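Listeriolysin O (Listeria monocytogenes, PDB 4CDB) binds cholesterol-containing host membranes, assembles into oligomers and, after a major conformational change, inserts to form pores that lyse the cell. Local coordinates at residues L86-A91 against S138-A143; S229-K234 against P252-S257; K278-A283 against N298-S303; E445-G448 against W454-V457; S472-G475 against P480-S483. One frame throughout, in Å; residues are numbered along the deposited sequence.

Interaction 1 of 5, residues L86-A91 against S138-A143. With NA (sodium ion), chain M.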
# COMPACT_ATOMS: atom_id res chain seq x y z
N LEU A 86 -6.20 21.00 -14.16
CA LEU A 86 -5.05 21.89 -14.17
C LEU A 86 -3.83 21.19 -14.78
O LEU A 86 -2.86 21.83 -15.17
CB LEU A 86 -4.73 22.38 -12.76
CG LEU A 86 -5.87 23.07 -12.01
CD1 LEU A 86 -5.38 23.62 -10.69
CD2 LEU A 86 -6.50 24.16 -12.85
N THR A 87 -3.91 19.86 -14.86
CA THR A 87 -2.83 19.06 -15.41
C THR A 87 -3.03 18.80 -16.90
O THR A 87 -3.97 18.11 -17.30
CB THR A 87 -2.72 17.70 -14.69
OG1 THR A 87 -2.39 17.92 -13.31
CG2 THR A 87 -1.66 16.83 -15.34
N TYR A 88 -2.15 19.37 -17.72
CA TYR A 88 -2.21 19.20 -19.17
C TYR A 88 -0.80 19.26 -19.76
O TYR A 88 0.08 19.94 -19.23
CB TYR A 88 -3.11 20.26 -19.80
CG TYR A 88 -2.65 21.69 -19.61
CD1 TYR A 88 -2.99 22.40 -18.47
CD2 TYR A 88 -1.87 22.32 -20.58
CE1 TYR A 88 -2.57 23.70 -18.30
CE2 TYR A 88 -1.44 23.62 -20.41
CZ TYR A 88 -1.79 24.31 -19.27
OH TYR A 88 -1.37 25.60 -19.10
N PRO A 89 -0.58 18.53 -20.87
CA PRO A 89 0.73 18.45 -21.52
C PRO A 89 1.24 19.81 -21.97
O PRO A 89 0.49 20.59 -22.56
CB PRO A 89 0.47 17.58 -22.75
CG PRO A 89 -0.75 16.81 -22.43
CD PRO A 89 -1.59 17.72 -21.58
N GLY A 90 2.51 20.10 -21.69
CA GLY A 90 3.14 21.33 -22.14
C GLY A 90 3.06 22.48 -21.14
O GLY A 90 3.67 23.53 -21.34
N ALA A 91 2.30 22.27 -20.07
CA ALA A 91 2.13 23.30 -19.05
C ALA A 91 3.45 23.68 -18.38
O ALA A 91 4.27 22.82 -18.07
CB ALA A 91 1.12 22.85 -18.01
N SER A 138 -6.86 25.51 -22.69
CA SER A 138 -8.00 25.24 -23.56
C SER A 138 -7.56 24.67 -24.91
O SER A 138 -8.14 23.71 -25.40
CB SER A 138 -8.83 26.51 -23.78
OG SER A 138 -9.32 27.02 -22.55
N ASN A 139 -6.53 25.27 -25.49
CA ASN A 139 -6.04 24.83 -26.79
C ASN A 139 -5.38 23.45 -26.76
O ASN A 139 -5.55 22.66 -27.68
CB ASN A 139 -5.08 25.87 -27.39
CG ASN A 139 -5.80 27.13 -27.83
OD1 ASN A 139 -6.97 27.10 -28.20
ND2 ASN A 139 -5.08 28.25 -27.81
N VAL A 140 -4.63 23.18 -25.70
CA VAL A 140 -3.98 21.88 -25.56
C VAL A 140 -5.02 20.77 -25.37
O VAL A 140 -4.95 19.73 -26.03
CB VAL A 140 -2.97 21.87 -24.39
CG1 VAL A 140 -2.61 20.44 -23.99
CG2 VAL A 140 -1.71 22.63 -24.78
N ASN A 141 -5.99 21.01 -24.49
CA ASN A 141 -7.04 20.03 -24.23
C ASN A 141 -7.92 19.74 -25.45
O ASN A 141 -8.37 18.61 -25.64
CB ASN A 141 -7.91 20.45 -23.05
CG ASN A 141 -7.19 20.29 -21.72
OD1 ASN A 141 -6.26 19.50 -21.59
ND2 ASN A 141 -7.63 21.04 -20.72
N ASN A 142 -8.16 20.75 -26.27
CA ASN A 142 -8.89 20.54 -27.51
C ASN A 142 -8.05 19.74 -28.50
O ASN A 142 -8.58 18.92 -29.26
CB ASN A 142 -9.34 21.87 -28.13
CG ASN A 142 -10.51 22.49 -27.39
OD1 ASN A 142 -11.67 22.15 -27.64
ND2 ASN A 142 -10.22 23.40 -26.47
N ALA A 143 -6.74 19.95 -28.46
CA ALA A 143 -5.82 19.20 -29.31
C ALA A 143 -5.76 17.73 -28.89
O ALA A 143 -5.63 16.84 -29.74
CB ALA A 143 -4.43 19.82 -29.26
NA NA M . -0.17 27.18 -20.72
O HOH W 1 -5.29 17.45 -19.90
O HOH W 2 2.06 27.71 -18.84
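Tyr-88 packs its ring on Val-140 of the helix and binds a sodium ion with the hydroxyl at the far end of the same ring. Tyr-88 OH lies 2.6 Å from the ion, which sits in the plane of the ring, and Ala-135 O binds the same ion. Val-140 CG1 lies 3.8 Å from Pro-89 CD and 4.0 Å from Tyr-88 CD2. The first torsion of Val-140 sets CG1 opposite the backbone N (chi1 163°), which turns it onto the loop. Both methyls flank a loop carbonyl, with Val-140 CG1 3.4 Å and Val-140 CG2 3.7 Å from Pro-89 O. The phenol ring of Tyr-88 and the valine side chain cross at about a right angle. Ala-91 CB sits over one face of that ring, within the type II turn from Tyr-88 to Ala-91. Gly-90 takes the left-handed third position of this turn. The contact packs helix 137-152 against the loop ahead of strand 92-94, at the large antiparallel sheet of the cytolysin. Leu-116 of strand 114-118 lines both Pro-89 and Val-140. One water donates to Thr-87 O at 3.0 Å and to Asn-141 OD1 at 2.8 Å, so it joins loop and helix.

Interaction 2 of 5, residues S229-K234 against P252-S257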
# COMPACT_ATOMS: atom_id res chain seq x y z
N SER A 229 13.85 29.10 -24.42
CA SER A 229 12.95 30.19 -24.77
C SER A 229 11.82 29.79 -25.73
O SER A 229 10.88 30.55 -25.93
CB SER A 229 13.74 31.36 -25.37
OG SER A 229 14.44 30.95 -26.53
N ARG A 230 11.92 28.60 -26.32
CA ARG A 230 10.95 28.16 -27.32
C ARG A 230 9.52 28.07 -26.81
O ARG A 230 8.57 28.25 -27.57
CB ARG A 230 11.37 26.82 -27.95
CG ARG A 230 11.96 26.94 -29.34
CD ARG A 230 11.03 27.70 -30.29
NE ARG A 230 10.22 26.83 -31.13
CZ ARG A 230 8.91 26.62 -30.96
NH1 ARG A 230 8.25 27.22 -29.98
NH2 ARG A 230 8.26 25.81 -31.79
N PHE A 231 9.36 27.79 -25.52
CA PHE A 231 8.02 27.61 -24.96
C PHE A 231 7.34 28.94 -24.62
O PHE A 231 6.12 28.99 -24.43
CB PHE A 231 8.06 26.71 -23.72
CG PHE A 231 8.03 25.24 -24.05
CD1 PHE A 231 7.76 24.81 -25.34
CD2 PHE A 231 8.24 24.29 -23.06
CE1 PHE A 231 7.73 23.46 -25.64
CE2 PHE A 231 8.21 22.94 -23.36
CZ PHE A 231 7.95 22.52 -24.65
N PHE A 232 8.11 30.01 -24.56
CA PHE A 232 7.57 31.31 -24.19
C PHE A 232 7.12 32.12 -25.40
O PHE A 232 7.70 32.02 -26.48
CB PHE A 232 8.60 32.10 -23.38
CG PHE A 232 9.00 31.43 -22.11
CD1 PHE A 232 8.18 31.48 -20.99
CD2 PHE A 232 10.20 30.74 -22.02
CE1 PHE A 232 8.55 30.86 -19.81
CE2 PHE A 232 10.58 30.12 -20.85
CZ PHE A 232 9.75 30.18 -19.74
N GLY A 233 6.08 32.93 -25.20
CA GLY A 233 5.61 33.84 -26.23
C GLY A 233 6.67 34.88 -26.55
O GLY A 233 7.56 35.14 -25.73
N LYS A 234 6.58 35.47 -27.73
CA LYS A 234 7.60 36.40 -28.21
C LYS A 234 7.67 37.70 -27.41
O LYS A 234 8.62 38.46 -27.54
CB LYS A 234 7.39 36.71 -29.69
CG LYS A 234 6.07 37.40 -29.99
CD LYS A 234 5.85 37.52 -31.49
CE LYS A 234 4.53 38.20 -31.81
NZ LYS A 234 4.27 38.26 -33.28
N PRO A 252 12.37 26.59 -13.58
CA PRO A 252 11.24 26.37 -14.48
C PRO A 252 11.23 24.94 -15.02
O PRO A 252 12.29 24.38 -15.32
CB PRO A 252 11.49 27.37 -15.60
CG PRO A 252 12.97 27.53 -15.63
CD PRO A 252 13.41 27.43 -14.19
N ALA A 253 10.04 24.36 -15.13
CA ALA A 253 9.89 23.02 -15.68
C ALA A 253 8.61 22.95 -16.49
O ALA A 253 7.74 23.82 -16.38
CB ALA A 253 9.87 21.98 -14.56
N TYR A 254 8.49 21.92 -17.32
CA TYR A 254 7.27 21.71 -18.09
C TYR A 254 6.76 20.28 -17.97
O TYR A 254 7.54 19.35 -17.75
CB TYR A 254 7.48 22.08 -19.57
CG TYR A 254 8.46 21.20 -20.30
CD1 TYR A 254 9.83 21.43 -20.20
CD2 TYR A 254 8.03 20.16 -21.11
CE1 TYR A 254 10.73 20.63 -20.88
CE2 TYR A 254 8.93 19.36 -21.79
CZ TYR A 254 10.28 19.60 -21.67
OH TYR A 254 11.18 18.81 -22.34
N ILE A 255 5.45 20.11 -18.12
CA ILE A 255 4.86 18.78 -18.12
C ILE A 255 5.14 18.12 -19.48
O ILE A 255 4.55 18.49 -20.49
CB ILE A 255 3.35 18.83 -17.82
CG1 ILE A 255 3.11 19.51 -16.47
CG2 ILE A 255 2.75 17.44 -17.84
CD1 ILE A 255 1.65 19.56 -16.05
N SER A 256 6.05 17.15 -19.48
CA SER A 256 6.50 16.51 -20.71
C SER A 256 5.56 15.41 -21.21
O SER A 256 5.54 15.10 -22.40
CB SER A 256 7.92 15.96 -20.53
OG SER A 256 8.00 15.13 -19.38
N SER A 257 4.79 14.83 -20.30
CA SER A 257 3.88 13.74 -20.65
C SER A 257 2.79 13.57 -19.61
O SER A 257 3.04 13.70 -18.42
CB SER A 257 4.66 12.43 -20.80
OG SER A 257 3.80 11.37 -21.16
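Phe-231 and Tyr-254 carry this contact, and both are buried. They form a T-shaped (edge-to-face) pair. The edge of Phe-231 is directed at the face of Tyr-254, with ring planes 82° apart and centroids separated by 5.0 Å. The leading atom, Phe-231 CE2, stands over the tyrosine ring toward its rim, 3.5 Å from Tyr-254 CG and 3.6 Å from Tyr-254 CD2. Phe-231 CD2 follows at 4.1 Å from Tyr-254 CG. Tyr-254 holds its CG between its own backbone N and carbonyl carbon (chi1 65°), which presents the ring broadside to the incoming phenylalanine. The pair joins the loop after strand 207-222 to strand 252-260 of the large antiparallel sheet. Leu-92 of strand 92-94 touches both rings, and Val-222 and Pro-225 add further packing on Phe-231. The backbone of the loop is held separately, because Phe-231 O accepts a hydrogen bond from Arg-111 NE. The tyrosine hydroxyl is also engaged elsewhere, in a hydrogen bond with Asn-357 OD1. Between the two segments, then, the chemistry is that of ring packing: the electropositive C-H rim of Phe-231 meets the electron-rich face of Tyr-254, and the polar end of the tyrosine is satisfied away from its partner.

Interaction 3 of 5, residues K278-A283 against N298-S303; sequences KAAFDA and NIIKNS. With NA (sodium ion), chain Q.
This is a buried helix-to-helix contact between helix 277-286 and the end of helix 294-301. In cholesterol-dependent cytolysins such helical bundles refold into transmembrane beta hairpins, and both segments lie in regions that become membrane-spanning strands in the pore. The soluble form therefore packs as helices what the pore uses as strands. Ala-280 is the central residue. Its small side chain lets the backbones come close, with Ala-280 CA 6.4 Å from Ile-300 CA. The methyl of Ala-280 points at Ile-299, and Ala-280 CB lies 3.8 Å from Ile-299 CG2. Ile-300 takes another path. With its CG1 opposite the carbonyl carbon (chi1 -66°) and the chain extended beyond, Ile-300 CD1 comes to lie beside the backbone, 3.6 Å from Ala-280 O. Away from the interface, Lys-278 NZ forms a salt bridge with Asp-282 OD1 at 2.8 Å, using the syn lone pair of that oxygen. Asp-282 OD1 also binds a sodium ion at 2.8 Å, and Glu-209 binds this ion too. Leu-268 and Thr-270 of strand 262-270 pack on Phe-281, tying the helix to the sheet. The ring of Phe-281 meets the other segment with its edge: Phe-281 CE1 lies 3.8 Å from Ser-303 OG, and Ser-303 CB lies in the ring plane.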
# COMPACT_ATOMS: atom_id res chain seq x y z
N LYS A 278 -1.27 -10.21 4.19
CA LYS A 278 -0.76 -9.72 2.92
C LYS A 278 -1.00 -10.72 1.80
O LYS A 278 -1.57 -10.38 0.76
CB LYS A 278 0.74 -9.40 3.02
CG LYS A 278 1.35 -8.81 1.75
CD LYS A 278 0.86 -7.39 1.51
CE LYS A 278 1.63 -6.72 0.37
NZ LYS A 278 1.40 -7.37 -0.95
N ALA A 279 -0.59 -11.97 2.02
CA ALA A 279 -0.78 -13.03 1.04
C ALA A 279 -2.25 -13.26 0.75
O ALA A 279 -2.64 -13.52 -0.39
CB ALA A 279 -0.13 -14.32 1.52
N ALA A 280 -3.08 -13.16 1.79
CA ALA A 280 -4.52 -13.28 1.64
C ALA A 280 -5.06 -12.15 0.78
O ALA A 280 -5.87 -12.37 -0.12
CB ALA A 280 -5.19 -13.29 3.00
N PHE A 281 -4.61 -10.93 1.07
CA PHE A 281 -5.00 -9.75 0.30
C PHE A 281 -4.56 -9.89 -1.16
O PHE A 281 -5.32 -9.55 -2.07
CB PHE A 281 -4.38 -8.49 0.90
CG PHE A 281 -5.11 -7.97 2.11
CD1 PHE A 281 -6.31 -8.53 2.52
CD2 PHE A 281 -4.60 -6.90 2.83
CE1 PHE A 281 -6.98 -8.05 3.63
CE2 PHE A 281 -5.27 -6.41 3.94
CZ PHE A 281 -6.46 -6.98 4.34
N ASP A 282 -3.35 -10.39 -1.37
CA ASP A 282 -2.81 -10.57 -2.71
C ASP A 282 -3.66 -11.51 -3.56
O ASP A 282 -3.83 -11.30 -4.76
CB ASP A 282 -1.36 -11.09 -2.65
CG ASP A 282 -0.41 -10.09 -2.01
OD1 ASP A 282 -0.67 -8.88 -2.09
OD2 ASP A 282 0.60 -10.54 -1.42
N ALA A 283 -4.19 -12.55 -2.92
CA ALA A 283 -4.99 -13.56 -3.62
C ALA A 283 -6.37 -13.03 -3.99
O ALA A 283 -6.88 -13.31 -5.08
CB ALA A 283 -5.11 -14.82 -2.77
N ASN A 298 -10.19 -17.79 5.39
CA ASN A 298 -10.82 -17.25 6.59
C ASN A 298 -10.57 -15.75 6.73
O ASN A 298 -11.47 -15.00 7.09
CB ASN A 298 -10.34 -17.99 7.84
CG ASN A 298 -11.34 -17.91 8.98
OD1 ASN A 298 -11.33 -16.96 9.77
ND2 ASN A 298 -12.22 -18.90 9.07
N ILE A 299 -9.34 -15.33 6.46
CA ILE A 299 -8.98 -13.92 6.51
C ILE A 299 -9.84 -13.12 5.53
O ILE A 299 -10.42 -12.09 5.89
CB ILE A 299 -7.49 -13.69 6.20
CG1 ILE A 299 -6.62 -14.33 7.29
CG2 ILE A 299 -7.18 -12.20 6.08
CD1 ILE A 299 -5.13 -14.11 7.09
N ILE A 300 -9.94 -13.62 4.30
CA ILE A 300 -10.73 -12.99 3.25
C ILE A 300 -12.21 -12.88 3.63
O ILE A 300 -12.84 -11.84 3.40
CB ILE A 300 -10.58 -13.73 1.90
CG1 ILE A 300 -9.15 -13.59 1.40
CG2 ILE A 300 -11.56 -13.19 0.86
CD1 ILE A 300 -8.90 -14.24 0.06
N LYS A 301 -12.75 -13.94 4.22
CA LYS A 301 -14.13 -13.96 4.68
C LYS A 301 -14.40 -12.86 5.71
O LYS A 301 -15.49 -12.28 5.75
CB LYS A 301 -14.47 -15.33 5.29
CG LYS A 301 -15.88 -15.44 5.84
CD LYS A 301 -16.92 -15.29 4.73
CE LYS A 301 -18.34 -15.31 5.29
NZ LYS A 301 -18.61 -14.13 6.16
N ASN A 302 -13.39 -12.56 6.53
CA ASN A 302 -13.53 -11.56 7.58
C ASN A 302 -12.78 -10.26 7.25
O ASN A 302 -12.38 -9.52 8.14
CB ASN A 302 -13.05 -12.12 8.92
CG ASN A 302 -13.65 -13.48 9.23
OD1 ASN A 302 -14.76 -13.58 9.76
ND2 ASN A 302 -12.93 -14.54 8.89
N SER A 303 -12.61 -9.99 5.96
CA SER A 303 -11.96 -8.76 5.52
C SER A 303 -12.90 -7.95 4.64
O SER A 303 -13.71 -8.51 3.89
CB SER A 303 -10.68 -9.07 4.75
OG SER A 303 -9.77 -9.82 5.54
NA NA Q . -2.55 -6.80 -1.88

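Interaction 4 of 5, residues E445-G448 against W454-V457. With TAM (tris(hydroxyethyl)aminomethane), chain U.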
# COMPACT_ATOMS: atom_id res chain seq x y z
N GLU A 445 0.00 -44.29 39.02
CA GLU A 445 -1.03 -45.02 39.74
C GLU A 445 -0.42 -45.98 40.76
O GLU A 445 0.61 -46.59 40.51
CB GLU A 445 -1.94 -45.77 38.77
CG GLU A 445 -1.22 -46.75 37.84
CD GLU A 445 -1.33 -48.19 38.29
OE1 GLU A 445 -1.86 -48.45 39.40
OE2 GLU A 445 -0.89 -49.07 37.53
N CYS A 446 -1.07 -46.10 41.92
CA CYS A 446 -0.59 -46.98 42.98
C CYS A 446 -0.95 -48.44 42.70
O CYS A 446 -2.12 -48.82 42.71
CB CYS A 446 -1.16 -46.54 44.33
SG CYS A 446 -0.54 -47.50 45.73
N THR A 447 0.07 -49.26 42.46
CA THR A 447 -0.14 -50.68 42.17
C THR A 447 -0.25 -51.51 43.45
O THR A 447 -0.92 -52.54 43.47
CB THR A 447 1.00 -51.26 41.32
OG1 THR A 447 2.20 -51.34 42.10
CG2 THR A 447 1.25 -50.41 40.09
N GLY A 448 0.42 -51.06 44.51
CA GLY A 448 0.39 -51.75 45.78
C GLY A 448 1.45 -52.83 45.91
O GLY A 448 1.55 -53.49 46.94
N TRP A 454 4.44 -47.26 42.95
CA TRP A 454 3.85 -46.37 41.96
C TRP A 454 4.28 -46.77 40.56
O TRP A 454 5.45 -47.10 40.34
CB TRP A 454 4.26 -44.92 42.23
CG TRP A 454 3.65 -44.33 43.46
CD1 TRP A 454 4.26 -44.15 44.67
CD2 TRP A 454 2.31 -43.85 43.61
NE1 TRP A 454 3.38 -43.59 45.56
CE2 TRP A 454 2.17 -43.39 44.93
CE3 TRP A 454 1.21 -43.76 42.75
CZ2 TRP A 454 0.98 -42.85 45.42
CZ3 TRP A 454 0.03 -43.23 43.23
CH2 TRP A 454 -0.08 -42.78 44.56
N ARG A 455 3.35 -46.73 39.62
CA ARG A 455 3.67 -46.98 38.22
C ARG A 455 3.30 -45.79 37.35
O ARG A 455 2.16 -45.31 37.41
CB ARG A 455 2.95 -48.24 37.71
CG ARG A 455 3.20 -48.53 36.24
CD ARG A 455 2.45 -49.77 35.79
NE ARG A 455 2.75 -50.92 36.64
CZ ARG A 455 2.24 -52.13 36.46
NH1 ARG A 455 1.41 -52.37 35.46
NH2 ARG A 455 2.57 -53.12 37.29
N THR A 456 4.25 -45.31 36.56
CA THR A 456 4.00 -44.19 35.67
C THR A 456 3.03 -44.59 34.56
O THR A 456 3.22 -45.62 33.90
CB THR A 456 5.31 -43.66 35.04
OG1 THR A 456 6.18 -43.18 36.07
CG2 THR A 456 5.02 -42.53 34.06
N VAL A 457 1.99 -43.79 34.36
CA VAL A 457 1.03 -44.03 33.29
C VAL A 457 1.28 -43.09 32.12
O VAL A 457 1.26 -43.50 30.97
CB VAL A 457 -0.42 -43.85 33.79
CG1 VAL A 457 -1.41 -44.20 32.68
CG2 VAL A 457 -0.67 -44.70 35.01
C TAM U . 5.25 -43.53 28.00
C1 TAM U . 6.74 -43.86 27.99
C2 TAM U . 4.96 -42.09 28.42
C3 TAM U . 4.55 -44.55 28.91
C4 TAM U . 7.63 -42.64 28.24
C5 TAM U . 3.66 -41.59 27.81
C6 TAM U . 4.32 -44.01 30.32
N TAM U . 4.74 -43.72 26.65
O4 TAM U . 8.41 -42.88 29.42
O5 TAM U . 3.34 -40.30 28.35
O6 TAM U . 5.57 -43.90 31.01
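A chi1 of -69° sets CG of Trp-454 beside the backbone N, far from the carbonyl carbon, swinging the indole across to Cys-446. Cys-446 CB lies over the face of the indole and makes a CH-pi contact, 4.0 Å from the centroid of the six-membered ring of Trp-454. Trailing away from its backbone N (chi1 -176°), Cys-446 SG lies beyond CB, 4.8 Å from the same Trp-454 centroid, a sulfur-aromatic contact. Two backbone hydrogen bonds join Glu-445 and Arg-455, N to O in each direction and 2.9 Å long. The side chains of Glu-445 and Arg-455 run side by side. Their opposite charges probably attract weakly, since Glu-445 OE2 is 4.2 Å from Arg-455 NE and out of the guanidinium plane. Arg-455 has its salt bridge with Glu-452. Thr-447 CG2 packs 3.6 Å from Arg-455 CB, and Glu-445 CG 3.5 Å from Val-457 CG2. Most of these residues belong to the conserved undecapeptide, at the membrane-facing tip of the domain, which in this family takes part in membrane recognition. Strands 436-449 and 452-463 form an antiparallel hairpin, with 452-463 outermost in a four-stranded sheet, and Pro-480 of strand 480-486 packs on Glu-445, Arg-455 and Val-457.

Interaction 5 of 5, residues S472-G475 against P480-S483; sequences SIWG and PKYS. With TAM (tris(hydroxyethyl)aminomethane), chain U.
The indole of Trp-474 lies flat over the neighbouring strand. One face receives Lys-481 CB, with Tyr-482 N over the same face toward the rim, while Ser-483 CB sits at the edge, in the ring plane. The lysine contact is a CH-pi interaction: Lys-481 CB is 3.6 Å from the centroid of the five-membered ring of Trp-474, 22° off its normal. Trp-474 CZ3 continues along the strand to within 3.6 Å of Ser-483 N. A chi1 of 65° folds the Trp-474 side chain back over its own main chain and tips the ring onto Lys-481. The strands form an antiparallel beta hairpin in the beta-sandwich domain. Ser-472 pairs with Ser-483 and Trp-474 with Lys-481, each through two backbone hydrogen bonds. The side chains of Ile-473 and Tyr-482 go to the other face, where Ile-473 CG2 lies 3.9 Å from Tyr-482 CB. Farther along, Tyr-482 OH lies 3.3 Å from C5 of the bound tris(hydroxyethyl)aminomethane. A water links Ser-472 OG, at 3.0 Å, to Ser-483 OG. The lysine thus packs its aliphatic root on the indole while its ammonium group hydrogen-bonds the turn at Tyr-479 O.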
# COMPACT_ATOMS: atom_id res chain seq x y z
N SER A 472 -7.07 -38.67 29.64
CA SER A 472 -7.89 -39.69 30.29
C SER A 472 -7.06 -40.88 30.72
O SER A 472 -6.16 -41.31 30.01
CB SER A 472 -9.01 -40.15 29.35
OG SER A 472 -9.86 -39.07 29.00
N ILE A 473 -7.36 -41.41 31.91
CA ILE A 473 -6.73 -42.65 32.36
C ILE A 473 -7.79 -43.62 32.86
O ILE A 473 -8.79 -43.22 33.46
CB ILE A 473 -5.69 -42.40 33.48
CG1 ILE A 473 -6.33 -41.70 34.68
CG2 ILE A 473 -4.52 -41.60 32.95
CD1 ILE A 473 -5.40 -41.56 35.88
N TRP A 474 -7.58 -44.90 32.59
CA TRP A 474 -8.49 -45.95 33.03
C TRP A 474 -7.76 -47.28 33.15
O TRP A 474 -6.53 -47.31 33.24
CB TRP A 474 -9.70 -46.06 32.09
CG TRP A 474 -9.38 -46.50 30.69
CD1 TRP A 474 -9.52 -47.76 30.18
CD2 TRP A 474 -8.89 -45.69 29.62
NE1 TRP A 474 -9.14 -47.78 28.86
CE2 TRP A 474 -8.75 -46.52 28.49
CE3 TRP A 474 -8.55 -44.33 29.50
CZ2 TRP A 474 -8.28 -46.05 27.26
CZ3 TRP A 474 -8.08 -43.87 28.28
CH2 TRP A 474 -7.95 -44.72 27.18
N GLY A 475 -8.52 -48.37 33.15
CA GLY A 475 -7.92 -49.69 33.30
C GLY A 475 -7.77 -50.10 34.75
O GLY A 475 -8.47 -49.58 35.63
N PRO A 480 -3.03 -50.37 33.47
CA PRO A 480 -3.54 -49.01 33.32
C PRO A 480 -3.50 -48.57 31.86
O PRO A 480 -2.54 -48.89 31.15
CB PRO A 480 -2.57 -48.18 34.16
CG PRO A 480 -1.28 -48.94 34.09
CD PRO A 480 -1.67 -50.40 34.04
N LYS A 481 -4.53 -47.87 31.41
CA LYS A 481 -4.55 -47.30 30.07
C LYS A 481 -4.68 -45.79 30.13
O LYS A 481 -5.11 -45.23 31.14
CB LYS A 481 -5.68 -47.89 29.23
CG LYS A 481 -5.52 -49.36 28.88
CD LYS A 481 -6.20 -50.24 29.91
CE LYS A 481 -6.14 -51.70 29.52
NZ LYS A 481 -6.81 -52.56 30.54
N TYR A 482 -4.33 -45.13 29.03
CA TYR A 482 -4.43 -43.68 28.96
C TYR A 482 -4.63 -43.20 27.53
O TYR A 482 -4.32 -43.91 26.57
CB TYR A 482 -3.18 -43.02 29.55
CG TYR A 482 -2.01 -42.97 28.60
CD1 TYR A 482 -1.20 -44.08 28.41
CD2 TYR A 482 -1.71 -41.81 27.89
CE1 TYR A 482 -0.13 -44.04 27.53
CE2 TYR A 482 -0.64 -41.76 27.02
CZ TYR A 482 0.15 -42.87 26.84
OH TYR A 482 1.21 -42.83 25.97
N SER A 483 -5.13 -41.98 27.39
CA SER A 483 -5.20 -41.32 26.10
C SER A 483 -4.91 -39.83 26.25
O SER A 483 -5.38 -39.19 27.20
CB SER A 483 -6.56 -41.53 25.45
OG SER A 483 -7.59 -40.90 26.21
C TAM U . 5.25 -43.53 28.00
C1 TAM U . 6.74 -43.86 27.99
C2 TAM U . 4.96 -42.09 28.42
C3 TAM U . 4.55 -44.55 28.91
C4 TAM U . 7.63 -42.64 28.24
C5 TAM U . 3.66 -41.59 27.81
C6 TAM U . 4.32 -44.01 30.32
N TAM U . 4.74 -43.72 26.65
O4 TAM U . 8.41 -42.88 29.42
O5 TAM U . 3.34 -40.30 28.35
O6 TAM U . 5.57 -43.90 31.01
O HOH W 3 -8.57 -38.62 26.34

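The five contacts fall into two clusters with interaction 3 on its own. Interactions 1 and 2 have centres 12 Å apart and join directly through probable hydrogen bonds, Gly-90 N to Ile-255 O at 2.9 Å and Ile-255 N to Ala-91 O at 3.0 Å. Interactions 4 and 5 are also 12 Å apart between centres. They touch where Glu-445 OE2 lies 3.5 Å from Pro-480 CG, and both border the tris(hydroxyethyl)aminomethane site. Centres of interactions 1 and 4 are about 93 Å apart, on opposite sides of the chain's centre. Interaction 3 lies between the two clusters, about 42 Å from interaction 1 and 43 Å from interaction 5, centre to centre.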